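Local coordinates for protein dipeptidase (Streptococcus thermophilus, PDB 3PEB) that is the N-terminal creatinase/prolidase-like domain of a peptidase of the M24B family, which as a whole probably acts as a manganese-dependent hydrolase, at residues S5-I10 against N31-F36; S19-V24 against T95-I100. All blocks are in the same frame, centred on the assembly; numbering follows the deposited sequence.

In the fold
Contact 1 (5-10 with 31-36) and contact 2 (19-24 with 95-100) lie with their centres about 17 Å apart. Contact 1 is a partly buried meeting of two helices, 6-16 and 27-34. Contact 2 is buried and joins two neighbouring parallel strands of the central mixed sheet, 21-24 and 96-102. Strand 21-24 follows helix 6-16 and precedes helix 27-34, and the contacts meet where Ile-10 packs on Ala-22 and Leu-33 on Val-24. Each contact has a water between its backbones. Contact 1 adds a charged amine and an aromatic ring to its aliphatic packing. Contact 2 sets a serine hydroxyl on a backbone carbonyl beside mostly aliphatic side chains.

Contact 1: S5-I10 against N31-F36; sequences SKLDRI and NYLTGF
Lys-6 reaches across to Tyr-32 and makes the direct hydrogen bond between the helices. Its NZ donates to Tyr-32 O at 2.8 Å, 16° out of the carbonyl plane, with a C=O...N angle of 152°. Chi1 (-68°) sets CG beside the backbone N. The extended chain beyond CG then brings CD over one face of the phenol ring. CD sits 3.9 Å above the ring plane, displaced toward the rim, in a CH-pi contact. NZ stands above the plane but beyond the CD1-CE1 rim, 4.3 Å from the centroid, in an off-centre cation-pi contact. Arg-134 makes a further cation-pi contact with Tyr-32.

A water bridges the two backbones. It accepts from Leu-7 N and donates to Leu-33 O at 2.9 Å. That amide belongs to the first turn of helix 6-16, where Ser-5 and Asp-8 form a capping box. Asp-8 N donates to Ser-5 OG, and Ser-5 N to Asp-8 OD2. At the end of helix 27-34, Thr-34 OG1 accepts from Phe-36 N in an ST turn and also bonds to Val-30 O. The two helices flank strand 21-24 in the chain and pack on the same side of the sheet in the creatinase/prolidase N-terminal domain.

Apolar packing centres on Leu-33. Its CD2 touches Lys-6 CB and, at 3.9 Å, Ile-10 CG1. The Ile-10 and Leu-33 side chains cross at about a right angle. Leu-7 CD2 meets Leu-33 CB at 4.1 Å. Val-49 of strand 46-50 backs Leu-7 and Ile-10, and Leu-47 backs Leu-33. Met-133 of helix 127-133 packs on Lys-6 and Tyr-32.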
loop_
_atom_site.group_PDB
_atom_site.type_symbol
_atom_site.label_atom_id
_atom_site.label_comp_id
_atom_site.label_asym_id
_atom_site.label_seq_id
_atom_site.Cartn_x
_atom_site.Cartn_y
_atom_site.Cartn_z
ATOM N N SER A 5 -9.967 9.833 -10.662
ATOM C CA SER A 5 -8.644 10.028 -10.102
ATOM C C SER A 5 -7.802 8.761 -10.350
ATOM O O SER A 5 -8.314 7.714 -10.775
ATOM C CB SER A 5 -8.740 10.283 -8.599
ATOM O OG SER A 5 -9.151 9.082 -7.931
ATOM N N LYS A 6 -6.508 8.862 -10.089
ATOM C CA LYS A 6 -5.638 7.702 -10.279
ATOM C C LYS A 6 -5.981 6.604 -9.260
ATOM O O LYS A 6 -5.932 5.423 -9.579
ATOM C CB LYS A 6 -4.173 8.124 -10.164
ATOM C CG LYS A 6 -3.699 9.029 -11.311
ATOM C CD LYS A 6 -2.325 9.566 -10.990
ATOM C CE LYS A 6 -1.846 10.700 -11.882
ATOM N NZ LYS A 6 -0.639 11.346 -11.220
ATOM N N LEU A 7 -6.332 6.992 -8.035
ATOM C CA LEU A 7 -6.797 6.018 -7.036
ATOM C C LEU A 7 -8.144 5.385 -7.419
ATOM O O LEU A 7 -8.353 4.200 -7.140
ATOM C CB LEU A 7 -6.856 6.648 -5.641
ATOM C CG LEU A 7 -5.494 6.944 -5.028
ATOM C CD1 LEU A 7 -5.607 7.804 -3.744
ATOM C CD2 LEU A 7 -4.720 5.629 -4.747
ATOM N N ASP A 8 -9.035 6.154 -8.052
ATOM C CA ASP A 8 -10.292 5.607 -8.623
ATOM C C ASP A 8 -9.997 4.508 -9.657
ATOM O O ASP A 8 -10.689 3.495 -9.710
ATOM C CB ASP A 8 -11.136 6.678 -9.320
ATOM C CG ASP A 8 -11.792 7.681 -8.361
ATOM O OD1 ASP A 8 -11.965 7.421 -7.147
ATOM O OD2 ASP A 8 -12.107 8.776 -8.855
ATOM N N ARG A 9 -8.966 4.725 -10.479
ATOM C CA ARG A 9 -8.599 3.772 -11.523
ATOM C C ARG A 9 -8.063 2.487 -10.903
ATOM O O ARG A 9 -8.351 1.417 -11.383
ATOM C CB ARG A 9 -7.567 4.361 -12.489
ATOM C CG ARG A 9 -8.147 5.341 -13.492
ATOM C CD ARG A 9 -7.219 5.517 -14.687
ATOM N NE ARG A 9 -6.358 6.676 -14.540
ATOM C CZ ARG A 9 -5.226 6.866 -15.211
ATOM N NH1 ARG A 9 -4.794 5.961 -16.081
ATOM N NH2 ARG A 9 -4.521 7.968 -15.003
ATOM N N ILE A 10 -7.280 2.608 -9.826
ATOM C CA ILE A 10 -6.793 1.423 -9.090
ATOM C C ILE A 10 -7.990 0.662 -8.530
ATOM O O ILE A 10 -8.050 -0.561 -8.633
ATOM C CB ILE A 10 -5.827 1.771 -7.928
ATOM C CG1 ILE A 10 -4.513 2.345 -8.482
ATOM C CG2 ILE A 10 -5.556 0.492 -7.047
ATOM C CD1 ILE A 10 -3.495 1.276 -8.987
ATOM N N ASN A 31 4.116 8.052 -5.234
ATOM C CA ASN A 31 4.119 9.454 -5.674
ATOM C C ASN A 31 3.194 9.668 -6.872
ATOM O O ASN A 31 2.424 10.639 -6.929
ATOM C CB ASN A 31 5.556 9.914 -5.986
ATOM C CG ASN A 31 5.647 11.406 -6.289
ATOM O OD1 ASN A 31 5.080 12.230 -5.591
ATOM N ND2 ASN A 31 6.368 11.746 -7.342
ATOM N N TYR A 32 3.255 8.754 -7.829
ATOM C CA TYR A 32 2.387 8.827 -9.010
ATOM C C TYR A 32 0.900 8.867 -8.631
ATOM O O TYR A 32 0.163 9.723 -9.118
ATOM C CB TYR A 32 2.687 7.659 -9.952
ATOM C CG TYR A 32 1.722 7.516 -11.097
ATOM C CD1 TYR A 32 1.710 8.432 -12.150
ATOM C CD2 TYR A 32 0.812 6.469 -11.124
ATOM C CE1 TYR A 32 0.807 8.297 -13.200
ATOM C CE2 TYR A 32 -0.087 6.321 -12.163
ATOM C CZ TYR A 32 -0.095 7.237 -13.198
ATOM O OH TYR A 32 -0.993 7.071 -14.236
ATOM N N LEU A 33 0.493 8.002 -7.699
ATOM C CA LEU A 33 -0.904 7.872 -7.331
ATOM C C LEU A 33 -1.392 8.955 -6.363
ATOM O O LEU A 33 -2.578 9.240 -6.338
ATOM C CB LEU A 33 -1.166 6.519 -6.674
ATOM C CG LEU A 33 -0.978 5.277 -7.529
ATOM C CD1 LEU A 33 -1.142 4.009 -6.680
ATOM C CD2 LEU A 33 -1.935 5.302 -8.721
ATOM N N THR A 34 -0.501 9.509 -5.532
ATOM C CA THR A 34 -0.940 10.343 -4.408
ATOM C C THR A 34 -0.266 11.701 -4.319
ATOM O O THR A 34 -0.766 12.569 -3.621
ATOM C CB THR A 34 -0.698 9.647 -3.028
ATOM O OG1 THR A 34 0.707 9.617 -2.737
ATOM C CG2 THR A 34 -1.253 8.238 -2.989
ATOM N N GLY A 35 0.866 11.888 -4.997
ATOM C CA GLY A 35 1.638 13.123 -4.879
ATOM C C GLY A 35 2.534 13.196 -3.646
ATOM O O GLY A 35 3.218 14.196 -3.442
ATOM N N PHE A 36 2.552 12.140 -2.827
ATOM C CA PHE A 36 3.483 12.049 -1.701
ATOM C C PHE A 36 4.765 11.347 -2.146
ATOM O O PHE A 36 4.737 10.188 -2.571
ATOM C CB PHE A 36 2.881 11.279 -0.530
ATOM C CG PHE A 36 3.818 11.148 0.638
ATOM C CD1 PHE A 36 4.238 12.272 1.338
ATOM C CD2 PHE A 36 4.292 9.905 1.036
ATOM C CE1 PHE A 36 5.106 12.164 2.423
ATOM C CE2 PHE A 36 5.157 9.791 2.106
ATOM C CZ PHE A 36 5.579 10.916 2.792
HETATM O O HOH W 1 -5.345 9.721 -7.079
#

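Contact 2: S19-V24 against T95-I100; sequences SGLAIV and TDIPII
Leu-21 meets Ile-97 with two of its side-chain carbons. Its CB lies 3.9 Å from Ile-97 CD1. CG is anti to the backbone N (chi1 176°), and its branch CD2 presses on Ile-97 CD1 at 3.5 Å. The two side chains cross at about a right angle. CD2 also approaches Ile-100 CG2 at 4.2 Å. That methyl takes Ile-23 CD1 as well, at 3.7 Å. Leu-21 also packs on Phe-48 and Tyr-50 of strand 46-50, and Phe-119 touches Leu-21, Ile-23 and Ile-100.

The polar grip is at Ser-19. Its OG donates to Ile-99 O at 2.6 Å, from 49° above the carbonyl plane. Gly-20 N adds a weak bond to the same oxygen. A water accepts from Ile-99 N and weakly from Gly-20 N. Gly-20 CA lies 3.6 Å from Ile-97 CG2, so the backbone itself packs on that methyl.

The chain turns a corner at Pro-98 and Ile-99, interrupting strand 96-102. Further along, Leu-21 and Ile-23 both form backbone bonds with Tyr-101. Strand 21-24 pairs antiparallel with 46-50 on its other flank. With 96-102 it begins a parallel run that 122-125 completes, in the mixed six-stranded sheet of the creatinase/prolidase N-terminal domain.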
loop_
_atom_site.group_PDB
_atom_site.type_symbol
_atom_site.label_atom_id
_atom_site.label_comp_id
_atom_site.label_asym_id
_atom_site.label_seq_id
_atom_site.Cartn_x
_atom_site.Cartn_y
_atom_site.Cartn_z
ATOM N N SER A 19 -10.695 -8.315 -6.404
ATOM C CA SER A 19 -9.727 -8.070 -5.362
ATOM C C SER A 19 -10.135 -6.948 -4.447
ATOM O O SER A 19 -10.520 -5.865 -4.902
ATOM C CB SER A 19 -8.369 -7.719 -5.993
ATOM O OG SER A 19 -7.434 -7.321 -5.010
ATOM N N GLY A 20 -9.982 -7.168 -3.140
ATOM C CA GLY A 20 -10.356 -6.163 -2.157
ATOM C C GLY A 20 -9.276 -5.150 -1.811
ATOM O O GLY A 20 -9.549 -4.183 -1.096
ATOM N N LEU A 21 -8.060 -5.338 -2.319
ATOM C CA LEU A 21 -6.949 -4.520 -1.876
ATOM C C LEU A 21 -5.765 -4.527 -2.826
ATOM O O LEU A 21 -5.341 -5.608 -3.299
ATOM C CB LEU A 21 -6.460 -5.008 -0.504
ATOM C CG LEU A 21 -5.205 -4.317 0.102
ATOM C CD1 LEU A 21 -5.448 -2.852 0.494
ATOM C CD2 LEU A 21 -4.725 -5.104 1.347
ATOM N N ALA A 22 -5.223 -3.335 -3.092
ATOM C CA ALA A 22 -3.888 -3.212 -3.698
ATOM C C ALA A 22 -2.904 -2.721 -2.634
ATOM O O ALA A 22 -3.178 -1.755 -1.909
ATOM C CB ALA A 22 -3.872 -2.219 -4.913
ATOM N N ILE A 23 -1.735 -3.348 -2.598
ATOM C CA ILE A 23 -0.646 -2.907 -1.725
ATOM C C ILE A 23 0.436 -2.361 -2.627
ATOM O O ILE A 23 1.083 -3.111 -3.362
ATOM C CB ILE A 23 -0.073 -4.065 -0.847
ATOM C CG1 ILE A 23 -1.180 -4.668 0.012
ATOM C CG2 ILE A 23 1.098 -3.531 0.048
ATOM C CD1 ILE A 23 -0.735 -5.892 0.870
ATOM N N VAL A 24 0.621 -1.046 -2.568
ATOM C CA VAL A 24 1.558 -0.330 -3.406
ATOM C C VAL A 24 2.808 -0.075 -2.576
ATOM O O VAL A 24 2.725 0.488 -1.481
ATOM C CB VAL A 24 0.924 0.996 -3.924
ATOM C CG1 VAL A 24 1.934 1.842 -4.738
ATOM C CG2 VAL A 24 -0.312 0.689 -4.802
ATOM N N THR A 95 -7.597 -7.296 7.141
ATOM C CA THR A 95 -6.434 -8.004 6.623
ATOM C C THR A 95 -6.777 -9.387 6.061
ATOM O O THR A 95 -5.889 -10.108 5.656
ATOM C CB THR A 95 -5.366 -8.131 7.706
ATOM O OG1 THR A 95 -5.902 -8.851 8.819
ATOM C CG2 THR A 95 -4.882 -6.737 8.160
ATOM N N ASP A 96 -8.058 -9.750 6.038
ATOM C CA ASP A 96 -8.498 -10.988 5.400
ATOM C C ASP A 96 -9.185 -10.633 4.087
ATOM O O ASP A 96 -10.356 -10.231 4.055
ATOM C CB ASP A 96 -9.437 -11.778 6.310
ATOM C CG ASP A 96 -8.721 -12.353 7.516
ATOM O OD1 ASP A 96 -8.637 -13.597 7.622
ATOM O OD2 ASP A 96 -8.231 -11.560 8.349
ATOM N N ILE A 97 -8.425 -10.743 3.005
ATOM C CA ILE A 97 -8.863 -10.329 1.680
ATOM C C ILE A 97 -8.473 -11.453 0.762
ATOM O O ILE A 97 -7.291 -11.739 0.634
ATOM C CB ILE A 97 -8.168 -9.031 1.263
ATOM C CG1 ILE A 97 -8.497 -7.901 2.242
ATOM C CG2 ILE A 97 -8.541 -8.606 -0.155
ATOM C CD1 ILE A 97 -7.319 -7.138 2.589
ATOM N N PRO A 98 -9.449 -12.101 0.116
ATOM C CA PRO A 98 -9.118 -13.267 -0.688
ATOM C C PRO A 98 -8.084 -13.074 -1.797
ATOM O O PRO A 98 -7.241 -13.946 -1.994
ATOM C CB PRO A 98 -10.459 -13.677 -1.274
ATOM C CG PRO A 98 -11.446 -13.255 -0.253
ATOM C CD PRO A 98 -10.906 -11.970 0.313
ATOM N N ILE A 99 -8.155 -11.962 -2.523
ATOM C CA ILE A 99 -7.197 -11.673 -3.577
ATOM C C ILE A 99 -6.600 -10.290 -3.363
ATOM O O ILE A 99 -7.335 -9.285 -3.269
ATOM C CB ILE A 99 -7.838 -11.750 -4.971
ATOM C CG1 ILE A 99 -8.482 -13.123 -5.208
ATOM C CG2 ILE A 99 -6.797 -11.425 -6.033
ATOM C CD1 ILE A 99 -9.303 -13.232 -6.466
ATOM N N ILE A 100 -5.270 -10.235 -3.258
ATOM C CA ILE A 100 -4.566 -8.993 -2.998
ATOM C C ILE A 100 -3.593 -8.720 -4.123
ATOM O O ILE A 100 -2.809 -9.608 -4.489
ATOM C CB ILE A 100 -3.803 -9.062 -1.669
ATOM C CG1 ILE A 100 -4.776 -9.320 -0.518
ATOM C CG2 ILE A 100 -2.980 -7.781 -1.418
ATOM C CD1 ILE A 100 -4.105 -9.614 0.803
HETATM O O HOH W 2 -10.556 -10.268 -2.746
#